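PDB 6A2A: sesquisabinene B synthase 2 from Santalum album, which probably converts farnesyl diphosphate into the sesquiterpene sesquisabinene B, using magnesium or manganese ions as cofactor. Local coordinates for residues 454-459 with 527-532; 247-252 with 559-564; 120-125 with 163-168; 372-377 with 426-431. All blocks are in the same frame, centred on the assembly; numbering follows the deposited sequence.

Interaction 1: 454-459 with 527-532; sequences ILCRII and NVVRGS
I459 and V529 form the tight, dry part of this buried contact between two helices, with the CD1 tip of I459 3.6 Å from V529 CG1 and the two side chains at about a right angle. One turn earlier, L455 rests its CB against the same methyl, 3.9 Å from V529 CG1. Because CG1 of V529 is anti to its backbone N (chi1 -179°), this methyl is gripped by L455 and I459 together. The second branch of I459 turns to the neighbouring turn, where its CG2 lies 3.5 Å from S532 O.

The side of C456 and S532 is more polar and bridged by water. C456 SG touches V528 CG2 at 3.7 Å and stands 3.5 Å from S532 OG; only its approach to V529 CG2 is loose, at 4.3 Å. An ordered water bridges the two helices, donating to C456 O over 2.9 Å and hydrogen-bonded also to S532 OG. The same hydroxyl is hydrogen-bonded to Y288 OH, which bonds V528 O as well, giving buried polar groups internal partners.

Segments 454-459 and 527-532, on helices 447-462 and 521-535, run parallel: 2° apart, axes 8.9 Å at closest approach. I459 directly precedes N460, a magnesium ligand in a structure of this protein. Such a buried pair, with one helix leading into the second metal-binding (NSE/DTE) motif, belongs to the all-helical class I terpene synthase fold.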
loop_
_atom_site.group_PDB
_atom_site.type_symbol
_atom_site.label_atom_id
_atom_site.label_comp_id
_atom_site.label_asym_id
_atom_site.label_seq_id
_atom_site.Cartn_x
_atom_site.Cartn_y
_atom_site.Cartn_z
ATOM N N ILE A 454 1.961 -32.083 -3.846
ATOM C CA ILE A 454 1.088 -33.135 -4.420
ATOM C C ILE A 454 -0.183 -33.230 -3.568
ATOM O O ILE A 454 -1.242 -33.306 -4.136
ATOM C CB ILE A 454 1.820 -34.484 -4.528
ATOM C CG1 ILE A 454 2.955 -34.395 -5.540
ATOM C CG2 ILE A 454 0.844 -35.570 -4.909
ATOM C CD1 ILE A 454 3.739 -35.664 -5.693
ATOM N N LEU A 455 -0.031 -33.226 -2.258
ATOM C CA LEU A 455 -1.227 -33.287 -1.385
ATOM C C LEU A 455 -2.221 -32.170 -1.715
ATOM O O LEU A 455 -3.437 -32.432 -1.892
ATOM C CB LEU A 455 -0.778 -33.236 0.080
ATOM C CG LEU A 455 -0.350 -34.591 0.636
ATOM C CD1 LEU A 455 0.440 -34.416 1.914
ATOM C CD2 LEU A 455 -1.575 -35.479 0.853
ATOM N N CYS A 456 -1.746 -30.928 -1.837
ATOM C CA CYS A 456 -2.657 -29.812 -2.085
ATOM C C CYS A 456 -3.435 -30.035 -3.392
ATOM O O CYS A 456 -4.665 -29.790 -3.480
ATOM C CB CYS A 456 -1.885 -28.493 -2.100
ATOM S SG CYS A 456 -1.262 -28.004 -0.476
ATOM N N ARG A 457 -2.720 -30.530 -4.424
ATOM C CA ARG A 457 -3.323 -30.830 -5.706
ATOM C C ARG A 457 -4.337 -31.972 -5.602
ATOM O O ARG A 457 -5.492 -31.795 -6.012
ATOM C CB ARG A 457 -2.259 -31.153 -6.760
ATOM C CG ARG A 457 -2.810 -31.743 -8.041
ATOM C CD ARG A 457 -3.913 -31.070 -8.779
ATOM N NE ARG A 457 -3.588 -29.711 -9.220
ATOM C CZ ARG A 457 -4.436 -28.825 -9.685
ATOM N NH1 ARG A 457 -5.748 -29.019 -9.596
ATOM N NH2 ARG A 457 -3.962 -27.673 -10.159
ATOM N N ILE A 458 -3.988 -33.086 -5.016
ATOM C CA ILE A 458 -4.914 -34.202 -4.980
ATOM C C ILE A 458 -6.121 -33.877 -4.094
ATOM O O ILE A 458 -7.289 -34.240 -4.439
ATOM C CB ILE A 458 -4.207 -35.480 -4.526
ATOM C CG1 ILE A 458 -3.287 -35.978 -5.641
ATOM C CG2 ILE A 458 -5.242 -36.500 -4.112
ATOM C CD1 ILE A 458 -2.467 -37.189 -5.228
ATOM N N ILE A 459 -5.890 -33.173 -3.006
ATOM C CA ILE A 459 -6.977 -32.799 -2.124
ATOM C C ILE A 459 -7.986 -31.899 -2.859
ATOM O O ILE A 459 -9.149 -32.106 -2.795
ATOM C CB ILE A 459 -6.475 -32.156 -0.830
ATOM C CG1 ILE A 459 -5.695 -33.177 -0.031
ATOM C CG2 ILE A 459 -7.643 -31.620 -0.045
ATOM C CD1 ILE A 459 -4.792 -32.636 1.037
ATOM N N ASN A 527 0.848 -26.830 6.974
ATOM C CA ASN A 527 -0.396 -26.109 7.196
ATOM C C ASN A 527 -1.050 -25.815 5.844
ATOM O O ASN A 527 -2.257 -25.709 5.822
ATOM C CB ASN A 527 -0.162 -24.888 8.067
ATOM C CG ASN A 527 -0.014 -25.274 9.520
ATOM O OD1 ASN A 527 -0.740 -26.149 9.967
ATOM N ND2 ASN A 527 0.904 -24.653 10.228
ATOM N N VAL A 528 -0.281 -25.663 4.731
ATOM C CA VAL A 528 -0.999 -25.519 3.419
ATOM C C VAL A 528 -1.851 -26.746 3.132
ATOM O O VAL A 528 -2.882 -26.650 2.480
ATOM C CB VAL A 528 -0.097 -25.166 2.208
ATOM C CG1 VAL A 528 0.537 -23.823 2.380
ATOM C CG2 VAL A 528 0.963 -26.201 1.928
ATOM N N VAL A 529 -1.405 -27.929 3.536
ATOM C CA VAL A 529 -2.157 -29.121 3.312
ATOM C C VAL A 529 -3.474 -29.067 4.106
ATOM O O VAL A 529 -4.554 -29.382 3.588
ATOM C CB VAL A 529 -1.352 -30.385 3.640
ATOM C CG1 VAL A 529 -2.181 -31.616 3.369
ATOM C CG2 VAL A 529 -0.019 -30.434 2.851
ATOM N N ARG A 530 -3.327 -28.701 5.360
ATOM C CA ARG A 530 -4.517 -28.578 6.254
ATOM C C ARG A 530 -5.504 -27.569 5.661
ATOM O O ARG A 530 -6.726 -27.832 5.647
ATOM C CB ARG A 530 -4.035 -28.172 7.641
ATOM C CG ARG A 530 -3.317 -29.282 8.383
ATOM C CD ARG A 530 -2.488 -28.741 9.535
ATOM N NE ARG A 530 -2.025 -29.882 10.317
ATOM C CZ ARG A 530 -1.089 -29.818 11.264
ATOM N NH1 ARG A 530 -0.432 -28.681 11.509
ATOM N NH2 ARG A 530 -0.799 -30.919 11.964
ATOM N N GLY A 531 -4.981 -26.443 5.170
ATOM C CA GLY A 531 -5.835 -25.474 4.461
ATOM C C GLY A 531 -6.595 -26.128 3.323
ATOM O O GLY A 531 -7.778 -25.842 3.141
ATOM N N SER A 532 -5.937 -26.974 2.515
ATOM C CA SER A 532 -6.596 -27.617 1.401
ATOM C C SER A 532 -7.707 -28.562 1.875
ATOM O O SER A 532 -8.798 -28.583 1.309
ATOM C CB SER A 532 -5.589 -28.338 0.506
ATOM O OG SER A 532 -4.714 -27.364 -0.037
HETATM O O HOH W 1 -5.247 -26.998 -2.865
#

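Interaction 2: 247-252 with 559-564; sequences LDFNIV and HPIPLN
N250 OD1 takes the shortest polar bond of this contact, accepting from I561 N over 2.7 Å with an N-H...O angle of 163°. The other end of the same amide answers: N250 ND2 donates to I561 O at 2.8 Å, nearly straight at 172°. That donor lies in the carbonyl plane of I561, on a lone pair, and the carbonyl oxygen lies in the amide plane of N250. Two bonds to the N-H and C=O of one residue fix the amide against rotation. N250 carries CG anti to its carbonyl carbon (chi1 -72°), which extends the amide from the helix to the extended chain opposite.

Apolar groups flank the pair of bonds. P560 CB sits by N250 OD1, and L563 CD2 lies 3.7 Å from N250 ND2. Beyond it, L247 CD1 and L563 CD1 meet tip to tip at 3.5 Å, closer than usual for methyl carbons. On the other flank, I561 CD1 comes obliquely to the F249 ring, 3.8 Å from F249 CD1; the ring also has a cation-pi partner in R221.

A leucine in place of N250 would probably leave the N-H and C=O of I561 without their mates and let the tail shift on the helix. H559 O adds a hydrogen bond from Q253 NE2. L247 packs against helix 55-73, and I561 against helix 220-232. Through one asparagine amide bonded to both backbone groups of a single residue, the C-terminal tail after helix 546-558 is laid along helix 239-270 of an all-helical terpene synthase fold.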
loop_
_atom_site.group_PDB
_atom_site.type_symbol
_atom_site.label_atom_id
_atom_site.label_comp_id
_atom_site.label_asym_id
_atom_site.label_seq_id
_atom_site.Cartn_x
_atom_site.Cartn_y
_atom_site.Cartn_z
ATOM N N LEU A 247 -10.047 -14.342 24.787
ATOM C CA LEU A 247 -9.431 -13.044 24.754
ATOM C C LEU A 247 -8.327 -12.993 23.681
ATOM O O LEU A 247 -8.228 -12.023 22.913
ATOM C CB LEU A 247 -8.861 -12.789 26.160
ATOM C CG LEU A 247 -8.691 -11.355 26.641
ATOM C CD1 LEU A 247 -9.958 -10.541 26.496
ATOM C CD2 LEU A 247 -8.277 -11.366 28.107
ATOM N N ASP A 248 -7.447 -13.970 23.717
ATOM C CA ASP A 248 -6.355 -14.085 22.755
ATOM C C ASP A 248 -6.935 -14.228 21.352
ATOM O O ASP A 248 -6.387 -13.629 20.424
ATOM C CB ASP A 248 -5.437 -15.212 23.063
ATOM C CG ASP A 248 -4.145 -15.161 22.248
ATOM O OD1 ASP A 248 -3.307 -14.266 22.509
ATOM O OD2 ASP A 248 -4.042 -15.976 21.291
ATOM N N PHE A 249 -8.028 -14.968 21.210
ATOM C CA PHE A 249 -8.669 -15.080 19.905
ATOM C C PHE A 249 -9.027 -13.701 19.378
ATOM O O PHE A 249 -8.655 -13.340 18.255
ATOM C CB PHE A 249 -9.921 -15.943 19.936
ATOM C CG PHE A 249 -10.353 -16.331 18.549
ATOM C CD1 PHE A 249 -11.142 -15.487 17.798
ATOM C CD2 PHE A 249 -9.867 -17.482 17.959
ATOM C CE1 PHE A 249 -11.456 -15.801 16.489
ATOM C CE2 PHE A 249 -10.220 -17.808 16.663
ATOM C CZ PHE A 249 -10.986 -16.961 15.931
ATOM N N ASN A 250 -9.727 -12.906 20.189
ATOM C CA ASN A 250 -10.126 -11.586 19.755
ATOM C C ASN A 250 -8.910 -10.687 19.469
ATOM O O ASN A 250 -8.980 -9.857 18.529
ATOM C CB ASN A 250 -11.077 -10.927 20.756
ATOM C CG ASN A 250 -12.463 -11.520 20.775
ATOM O OD1 ASN A 250 -12.814 -12.410 19.982
ATOM N ND2 ASN A 250 -13.267 -11.046 21.713
ATOM N N ILE A 251 -7.827 -10.798 20.230
ATOM C CA ILE A 251 -6.681 -9.931 20.006
ATOM C C ILE A 251 -6.036 -10.293 18.649
ATOM O O ILE A 251 -5.750 -9.415 17.846
ATOM C CB ILE A 251 -5.675 -10.043 21.159
ATOM C CG1 ILE A 251 -6.284 -9.455 22.438
ATOM C CG2 ILE A 251 -4.355 -9.398 20.800
ATOM C CD1 ILE A 251 -5.491 -9.770 23.698
ATOM N N VAL A 252 -5.831 -11.586 18.432
ATOM C CA VAL A 252 -5.277 -12.051 17.145
ATOM C C VAL A 252 -6.235 -11.611 16.032
ATOM O O VAL A 252 -5.774 -11.052 15.041
ATOM C CB VAL A 252 -5.044 -13.567 17.121
ATOM C CG1 VAL A 252 -4.540 -14.011 15.752
ATOM C CG2 VAL A 252 -4.059 -13.997 18.180
ATOM N N HIS A 559 -16.514 -11.416 13.251
ATOM C CA HIS A 559 -17.239 -11.263 14.555
ATOM C C HIS A 559 -16.324 -11.615 15.716
ATOM O O HIS A 559 -15.901 -12.770 15.807
ATOM C CB HIS A 559 -18.465 -12.174 14.629
ATOM C CG HIS A 559 -19.584 -11.783 13.731
ATOM N ND1 HIS A 559 -20.338 -12.715 13.058
ATOM C CD2 HIS A 559 -20.059 -10.577 13.354
ATOM C CE1 HIS A 559 -21.234 -12.101 12.305
ATOM N NE2 HIS A 559 -21.078 -10.792 12.458
ATOM N N PRO A 560 -16.093 -10.673 16.633
ATOM C CA PRO A 560 -15.353 -11.053 17.846
ATOM C C PRO A 560 -16.182 -12.056 18.662
ATOM O O PRO A 560 -17.411 -12.176 18.466
ATOM C CB PRO A 560 -15.097 -9.749 18.628
ATOM C CG PRO A 560 -15.321 -8.656 17.608
ATOM C CD PRO A 560 -16.323 -9.214 16.618
ATOM N N ILE A 561 -15.502 -12.775 19.538
ATOM C CA ILE A 561 -16.152 -13.653 20.523
ATOM C C ILE A 561 -16.689 -12.764 21.648
ATOM O O ILE A 561 -15.923 -11.931 22.171
ATOM C CB ILE A 561 -15.150 -14.680 21.062
ATOM C CG1 ILE A 561 -14.602 -15.548 19.927
ATOM C CG2 ILE A 561 -15.792 -15.508 22.176
ATOM C CD1 ILE A 561 -13.634 -16.612 20.371
ATOM N N PRO A 562 -17.972 -12.914 22.003
ATOM C CA PRO A 562 -18.491 -12.147 23.135
ATOM C C PRO A 562 -17.724 -12.509 24.410
ATOM O O PRO A 562 -17.585 -13.684 24.719
ATOM C CB PRO A 562 -19.956 -12.581 23.279
ATOM C CG PRO A 562 -20.343 -13.013 21.900
ATOM C CD PRO A 562 -19.067 -13.529 21.252
ATOM N N LEU A 563 -17.171 -11.509 25.075
ATOM C CA LEU A 563 -16.548 -11.731 26.370
ATOM C C LEU A 563 -17.573 -11.377 27.460
ATOM O O LEU A 563 -18.402 -10.476 27.297
ATOM C CB LEU A 563 -15.291 -10.868 26.478
ATOM C CG LEU A 563 -14.337 -10.952 25.285
ATOM C CD1 LEU A 563 -13.193 -9.971 25.423
ATOM C CD2 LEU A 563 -13.824 -12.370 25.110
ATOM N N ASN A 564 -17.543 -12.121 28.548
ATOM C CA ASN A 564 -18.261 -11.721 29.751
ATOM C C ASN A 564 -17.195 -11.386 30.801
ATOM O O ASN A 564 -16.917 -12.185 31.699
ATOM C CB ASN A 564 -19.278 -12.791 30.167
ATOM C CG ASN A 564 -19.406 -12.965 31.668
ATOM O OD1 ASN A 564 -19.840 -12.052 32.372
ATOM N ND2 ASN A 564 -19.029 -14.134 32.162
#

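Interaction 3: 120-125 with 163-168; sequences NLHATS and LLSLYE
S165 and H122 meet at the edge of an imidazole. Followed outward, S165 first sets its CB 3.8 Å from S125 CB and 3.5 Å from H122 ND1. Its tip, S165 OG, then lies in the plane of the ring and is hydrogen-bonded to H122 ND1 at 2.7 Å, where either atom could be the donor. The same hydroxyl has a weak bond to K161 O, one turn back in its own helix. H122 holds its ring out with CG anti to the backbone N (chi1 166°), and its far nitrogen, NE2, is hydrogen-bonded to E83 OE2. With bonds to both nitrogens, the ring is held against rotation and is probably polarised by the E83 carboxylate.

S125 fits close against the backbone of the other helix, its OG 3.2 Å from L166 CA. That hydroxyl is turned back to donate to L121 O at 2.8 Å, and S125 N reaches the same oxygen from the opposite face of the carbonyl plane. One turn earlier, L121 CD1 and L166 CD1 touch more loosely, 4.1 Å apart, as the two side chains pass at a slant.

The segments run nearly parallel, 21° apart, with axes 7.9 Å from each other. In the helical N-terminal domain, F143 from a loop covers S125 and L166. L163 packs on helix 178-192 and L164 on helix 201-212, while E83 joins H122 to helix 78-90. The connection between helices 121-133 and 160-170 includes the small hairpin of strands 147-148 and 151-152.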
loop_
_atom_site.group_PDB
_atom_site.type_symbol
_atom_site.label_atom_id
_atom_site.label_comp_id
_atom_site.label_asym_id
_atom_site.label_seq_id
_atom_site.Cartn_x
_atom_site.Cartn_y
_atom_site.Cartn_z
ATOM N N ASN A 120 -4.976 -48.751 28.756
ATOM C CA ASN A 120 -5.952 -47.692 28.608
ATOM C C ASN A 120 -5.898 -47.143 27.176
ATOM O O ASN A 120 -4.911 -46.481 26.878
ATOM C CB ASN A 120 -5.632 -46.594 29.605
ATOM C CG ASN A 120 -6.659 -45.489 29.599
ATOM O OD1 ASN A 120 -7.169 -45.121 28.530
ATOM N ND2 ASN A 120 -6.931 -44.939 30.773
ATOM N N LEU A 121 -6.894 -47.420 26.343
ATOM C CA LEU A 121 -6.838 -47.070 24.904
ATOM C C LEU A 121 -6.746 -45.558 24.717
ATOM O O LEU A 121 -5.907 -45.105 23.900
ATOM C CB LEU A 121 -8.032 -47.636 24.154
ATOM C CG LEU A 121 -8.015 -47.396 22.642
ATOM C CD1 LEU A 121 -6.782 -48.049 21.986
ATOM C CD2 LEU A 121 -9.292 -47.861 22.013
ATOM N N HIS A 122 -7.559 -44.784 25.454
ATOM C CA HIS A 122 -7.482 -43.324 25.364
ATOM C C HIS A 122 -6.088 -42.798 25.706
ATOM O O HIS A 122 -5.543 -41.974 25.005
ATOM C CB HIS A 122 -8.517 -42.663 26.274
ATOM C CG HIS A 122 -8.294 -41.213 26.500
ATOM N ND1 HIS A 122 -8.406 -40.287 25.478
ATOM C CD2 HIS A 122 -8.041 -40.521 27.622
ATOM C CE1 HIS A 122 -8.210 -39.089 25.978
ATOM N NE2 HIS A 122 -7.973 -39.204 27.310
ATOM N N ALA A 123 -5.538 -43.190 26.853
ATOM C CA ALA A 123 -4.300 -42.659 27.328
ATOM C C ALA A 123 -3.142 -43.082 26.418
ATOM O O ALA A 123 -2.233 -42.267 26.195
ATOM C CB ALA A 123 -4.015 -43.133 28.739
ATOM N N THR A 124 -3.198 -44.291 25.956
ATOM C CA THR A 124 -2.146 -44.835 25.135
ATOM C C THR A 124 -2.102 -44.038 23.824
ATOM O O THR A 124 -1.011 -43.635 23.369
ATOM C CB THR A 124 -2.331 -46.312 24.804
ATOM O OG1 THR A 124 -2.249 -47.139 25.988
ATOM C CG2 THR A 124 -1.262 -46.790 23.836
ATOM N N SER A 125 -3.282 -43.804 23.292
ATOM C CA SER A 125 -3.487 -43.148 21.975
ATOM C C SER A 125 -3.064 -41.696 22.090
ATOM O O SER A 125 -2.304 -41.166 21.247
ATOM C CB SER A 125 -4.956 -43.255 21.556
ATOM O OG SER A 125 -5.406 -44.568 21.246
ATOM N N LEU A 163 -12.058 -44.915 21.338
ATOM C CA LEU A 163 -12.100 -45.063 19.913
ATOM C C LEU A 163 -11.690 -43.751 19.246
ATOM O O LEU A 163 -10.953 -43.801 18.277
ATOM C CB LEU A 163 -13.476 -45.463 19.395
ATOM C CG LEU A 163 -13.954 -46.881 19.690
ATOM C CD1 LEU A 163 -15.371 -47.038 19.174
ATOM C CD2 LEU A 163 -13.050 -47.933 19.055
ATOM N N LEU A 164 -12.240 -42.625 19.687
ATOM C CA LEU A 164 -11.937 -41.317 19.045
ATOM C C LEU A 164 -10.458 -41.013 19.243
ATOM O O LEU A 164 -9.794 -40.518 18.317
ATOM C CB LEU A 164 -12.778 -40.199 19.674
ATOM C CG LEU A 164 -12.513 -38.778 19.164
ATOM C CD1 LEU A 164 -12.792 -38.710 17.664
ATOM C CD2 LEU A 164 -13.369 -37.754 19.880
ATOM N N SER A 165 -9.912 -41.297 20.421
ATOM C CA SER A 165 -8.480 -40.973 20.595
ATOM C C SER A 165 -7.607 -41.869 19.694
ATOM O O SER A 165 -6.607 -41.382 19.067
ATOM C CB SER A 165 -8.104 -41.095 22.042
ATOM O OG SER A 165 -8.684 -40.058 22.803
ATOM N N LEU A 166 -7.975 -43.107 19.506
ATOM C CA LEU A 166 -7.231 -44.009 18.625
ATOM C C LEU A 166 -7.289 -43.516 17.175
ATOM O O LEU A 166 -6.281 -43.493 16.453
ATOM C CB LEU A 166 -7.845 -45.401 18.707
ATOM C CG LEU A 166 -7.234 -46.485 17.826
ATOM C CD1 LEU A 166 -5.784 -46.706 18.204
ATOM C CD2 LEU A 166 -8.008 -47.766 17.943
ATOM N N TYR A 167 -8.512 -43.162 16.749
ATOM C CA TYR A 167 -8.727 -42.588 15.431
ATOM C C TYR A 167 -7.775 -41.414 15.249
ATOM O O TYR A 167 -7.092 -41.373 14.217
ATOM C CB TYR A 167 -10.173 -42.121 15.251
ATOM C CG TYR A 167 -10.441 -41.339 13.981
ATOM C CD1 TYR A 167 -10.797 -41.985 12.811
ATOM C CD2 TYR A 167 -10.484 -39.971 14.005
ATOM C CE1 TYR A 167 -11.154 -41.284 11.667
ATOM C CE2 TYR A 167 -10.765 -39.243 12.857
ATOM C CZ TYR A 167 -11.160 -39.905 11.700
ATOM O OH TYR A 167 -11.478 -39.153 10.593
ATOM N N GLU A 168 -7.764 -40.439 16.147
ATOM C CA GLU A 168 -7.006 -39.249 15.968
ATOM C C GLU A 168 -5.499 -39.583 15.941
ATOM O O GLU A 168 -4.739 -38.998 15.180
ATOM C CB GLU A 168 -7.234 -38.235 17.067
ATOM C CG GLU A 168 -8.654 -37.682 17.112
ATOM C CD GLU A 168 -9.018 -36.691 16.005
ATOM O OE1 GLU A 168 -8.337 -36.685 14.926
ATOM O OE2 GLU A 168 -9.945 -35.866 16.242
#

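Interaction 4: 372-377 with 426-431; sequences RGFNGI and SYLLTV
R372 and V431 make the direct polar link: R372 NH2 donates to V431 O over 3.0 Å, almost straight at 174°. The oxygen lies in the guanidinium plane, whereas the donor stands well above the carbonyl plane of V431. The R372 chain is bent at both chi2 and chi3, which brings its tip to the backbone near the C-terminal end of helix 419-430.

A water adds a second link. It accepts from R372 NE at 2.7 Å and donates to L428 O and V431 O, so V431 O has two donors. R372 NH2 also forms a salt bridge with E432, and the cluster of carbonyls would probably stabilise the arginine's charge. A leucine in place of R372 would probably leave V431 O without its arginine donor, E432 without its salt-bridge mate and the water with one partner fewer.

These bonds fasten the turn between helices 348-372 and 377-400 to helix 419-430 in the metal-binding domain of the class I terpene synthase fold.

The apolar contacts centre on L428. Its CD1 lies at the edge of the F374 ring, 4.0 Å from F374 CD2, and 3.9 Å from G376 CA. L428 CD2 also packs against G376, whose lack of a side chain lets the leucine sit close to the backbone.

Within the loop, N375 OD1 accepts from I377 N at 2.9 Å, an Asx turn just before helix 377-400. N375 ND2 is hydrogen-bonded to D344 of the second subunit.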
loop_
_atom_site.group_PDB
_atom_site.type_symbol
_atom_site.label_atom_id
_atom_site.label_comp_id
_atom_site.label_asym_id
_atom_site.label_seq_id
_atom_site.Cartn_x
_atom_site.Cartn_y
_atom_site.Cartn_z
ATOM N N ARG A 372 15.760 -8.668 4.371
ATOM C CA ARG A 372 16.424 -9.941 4.565
ATOM C C ARG A 372 17.813 -9.910 3.927
ATOM O O ARG A 372 18.503 -10.904 4.017
ATOM C CB ARG A 372 15.591 -11.098 3.977
ATOM C CG ARG A 372 14.137 -11.215 4.447
ATOM C CD ARG A 372 13.933 -11.359 5.952
ATOM N NE ARG A 372 14.290 -12.672 6.443
ATOM C CZ ARG A 372 14.611 -12.946 7.697
ATOM N NH1 ARG A 372 14.397 -12.035 8.620
ATOM N NH2 ARG A 372 15.164 -14.116 8.020
ATOM N N GLY A 373 18.162 -8.815 3.236
ATOM C CA GLY A 373 19.444 -8.561 2.552
ATOM C C GLY A 373 19.633 -9.260 1.211
ATOM O O GLY A 373 20.728 -9.247 0.656
ATOM N N PHE A 374 18.586 -9.837 0.630
ATOM C CA PHE A 374 18.781 -10.655 -0.552
ATOM C C PHE A 374 17.697 -10.300 -1.563
ATOM O O PHE A 374 16.543 -10.252 -1.172
ATOM C CB PHE A 374 18.712 -12.133 -0.171
ATOM C CG PHE A 374 18.749 -13.099 -1.327
ATOM C CD1 PHE A 374 19.933 -13.441 -1.943
ATOM C CD2 PHE A 374 17.574 -13.639 -1.825
ATOM C CE1 PHE A 374 19.955 -14.284 -3.045
ATOM C CE2 PHE A 374 17.601 -14.478 -2.917
ATOM C CZ PHE A 374 18.794 -14.807 -3.519
ATOM N N ASN A 375 18.078 -10.100 -2.818
ATOM C CA ASN A 375 17.116 -9.692 -3.849
ATOM C C ASN A 375 16.324 -10.922 -4.301
ATOM O O ASN A 375 16.846 -11.784 -4.943
ATOM C CB ASN A 375 17.812 -9.046 -5.046
ATOM C CG ASN A 375 16.870 -8.718 -6.189
ATOM O OD1 ASN A 375 15.640 -8.761 -6.054
ATOM N ND2 ASN A 375 17.460 -8.347 -7.315
ATOM N N GLY A 376 15.061 -10.956 -3.935
ATOM C CA GLY A 376 14.217 -12.100 -4.259
ATOM C C GLY A 376 13.482 -11.964 -5.570
ATOM O O GLY A 376 12.661 -12.837 -5.871
ATOM N N ILE A 377 13.771 -10.944 -6.392
ATOM C CA ILE A 377 13.007 -10.836 -7.671
ATOM C C ILE A 377 13.301 -12.011 -8.612
ATOM O O ILE A 377 12.370 -12.490 -9.259
ATOM C CB ILE A 377 13.227 -9.486 -8.354
ATOM C CG1 ILE A 377 12.714 -8.373 -7.434
ATOM C CG2 ILE A 377 12.577 -9.490 -9.748
ATOM C CD1 ILE A 377 12.879 -6.993 -8.011
ATOM N N SER A 426 7.269 -18.253 0.540
ATOM C CA SER A 426 7.269 -18.238 1.992
ATOM C C SER A 426 8.680 -18.477 2.561
ATOM O O SER A 426 9.017 -17.895 3.598
ATOM C CB SER A 426 6.260 -19.193 2.533
ATOM O OG SER A 426 6.679 -20.562 2.561
ATOM N N TYR A 427 9.427 -19.371 1.924
ATOM C CA TYR A 427 10.788 -19.708 2.344
ATOM C C TYR A 427 11.724 -18.500 2.128
ATOM O O TYR A 427 12.500 -18.105 3.040
ATOM C CB TYR A 427 11.274 -20.935 1.587
ATOM C CG TYR A 427 12.691 -21.335 1.918
ATOM C CD1 TYR A 427 12.946 -22.247 2.927
ATOM C CD2 TYR A 427 13.757 -20.918 1.139
ATOM C CE1 TYR A 427 14.236 -22.686 3.200
ATOM C CE2 TYR A 427 15.060 -21.354 1.394
ATOM C CZ TYR A 427 15.302 -22.223 2.437
ATOM O OH TYR A 427 16.592 -22.644 2.648
ATOM N N LEU A 428 11.659 -17.909 0.922
ATOM C CA LEU A 428 12.388 -16.675 0.624
ATOM C C LEU A 428 12.221 -15.611 1.720
ATOM O O LEU A 428 13.212 -14.924 2.128
ATOM C CB LEU A 428 11.877 -16.106 -0.702
ATOM C CG LEU A 428 12.269 -14.661 -0.996
ATOM C CD1 LEU A 428 13.742 -14.527 -1.281
ATOM C CD2 LEU A 428 11.468 -14.104 -2.169
ATOM N N LEU A 429 11.008 -15.448 2.196
ATOM C CA LEU A 429 10.661 -14.344 3.100
ATOM C C LEU A 429 10.986 -14.657 4.563
ATOM O O LEU A 429 10.891 -13.715 5.377
ATOM C CB LEU A 429 9.159 -14.057 2.979
ATOM C CG LEU A 429 8.724 -13.540 1.604
ATOM C CD1 LEU A 429 7.218 -13.395 1.557
ATOM C CD2 LEU A 429 9.368 -12.202 1.285
ATOM N N THR A 430 11.274 -15.911 4.895
ATOM C CA THR A 430 11.482 -16.276 6.326
ATOM C C THR A 430 12.815 -16.959 6.608
ATOM O O THR A 430 13.244 -16.876 7.796
ATOM C CB THR A 430 10.367 -17.192 6.828
ATOM O OG1 THR A 430 10.348 -18.400 6.045
ATOM C CG2 THR A 430 9.048 -16.466 6.800
ATOM N N VAL A 431 13.422 -17.682 5.676
ATOM C CA VAL A 431 14.699 -18.402 5.938
ATOM C C VAL A 431 15.781 -17.413 6.429
ATOM O O VAL A 431 15.866 -16.276 5.985
ATOM C CB VAL A 431 15.202 -19.171 4.700
ATOM C CG1 VAL A 431 15.807 -18.235 3.652
ATOM C CG2 VAL A 431 16.187 -20.267 5.097
HETATM O O HOH W 2 14.488 -14.518 4.454
#

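From the N terminus, interaction 3 closes first, joining helices 121-133 and 160-170 across 37 residues that include the small hairpin; it is in series with the other three. Interaction 2 then opens at 247-252 and closes at 559-564, a span of about 300 residues that ties the C-terminal tail to helix 239-270. Inside that span, interaction 4 fastens the turn between helices 348-372 and 377-400 to helix 419-430, and after it interaction 1 pairs helix 447-462 with helix 521-535; none of the loops cross. Interactions 3 and 4 sit on opposite sides of the chain's centre, their own centres 42 Å apart. Interaction 1 is the most central, with its nearest atoms about 7 Å from interaction 4.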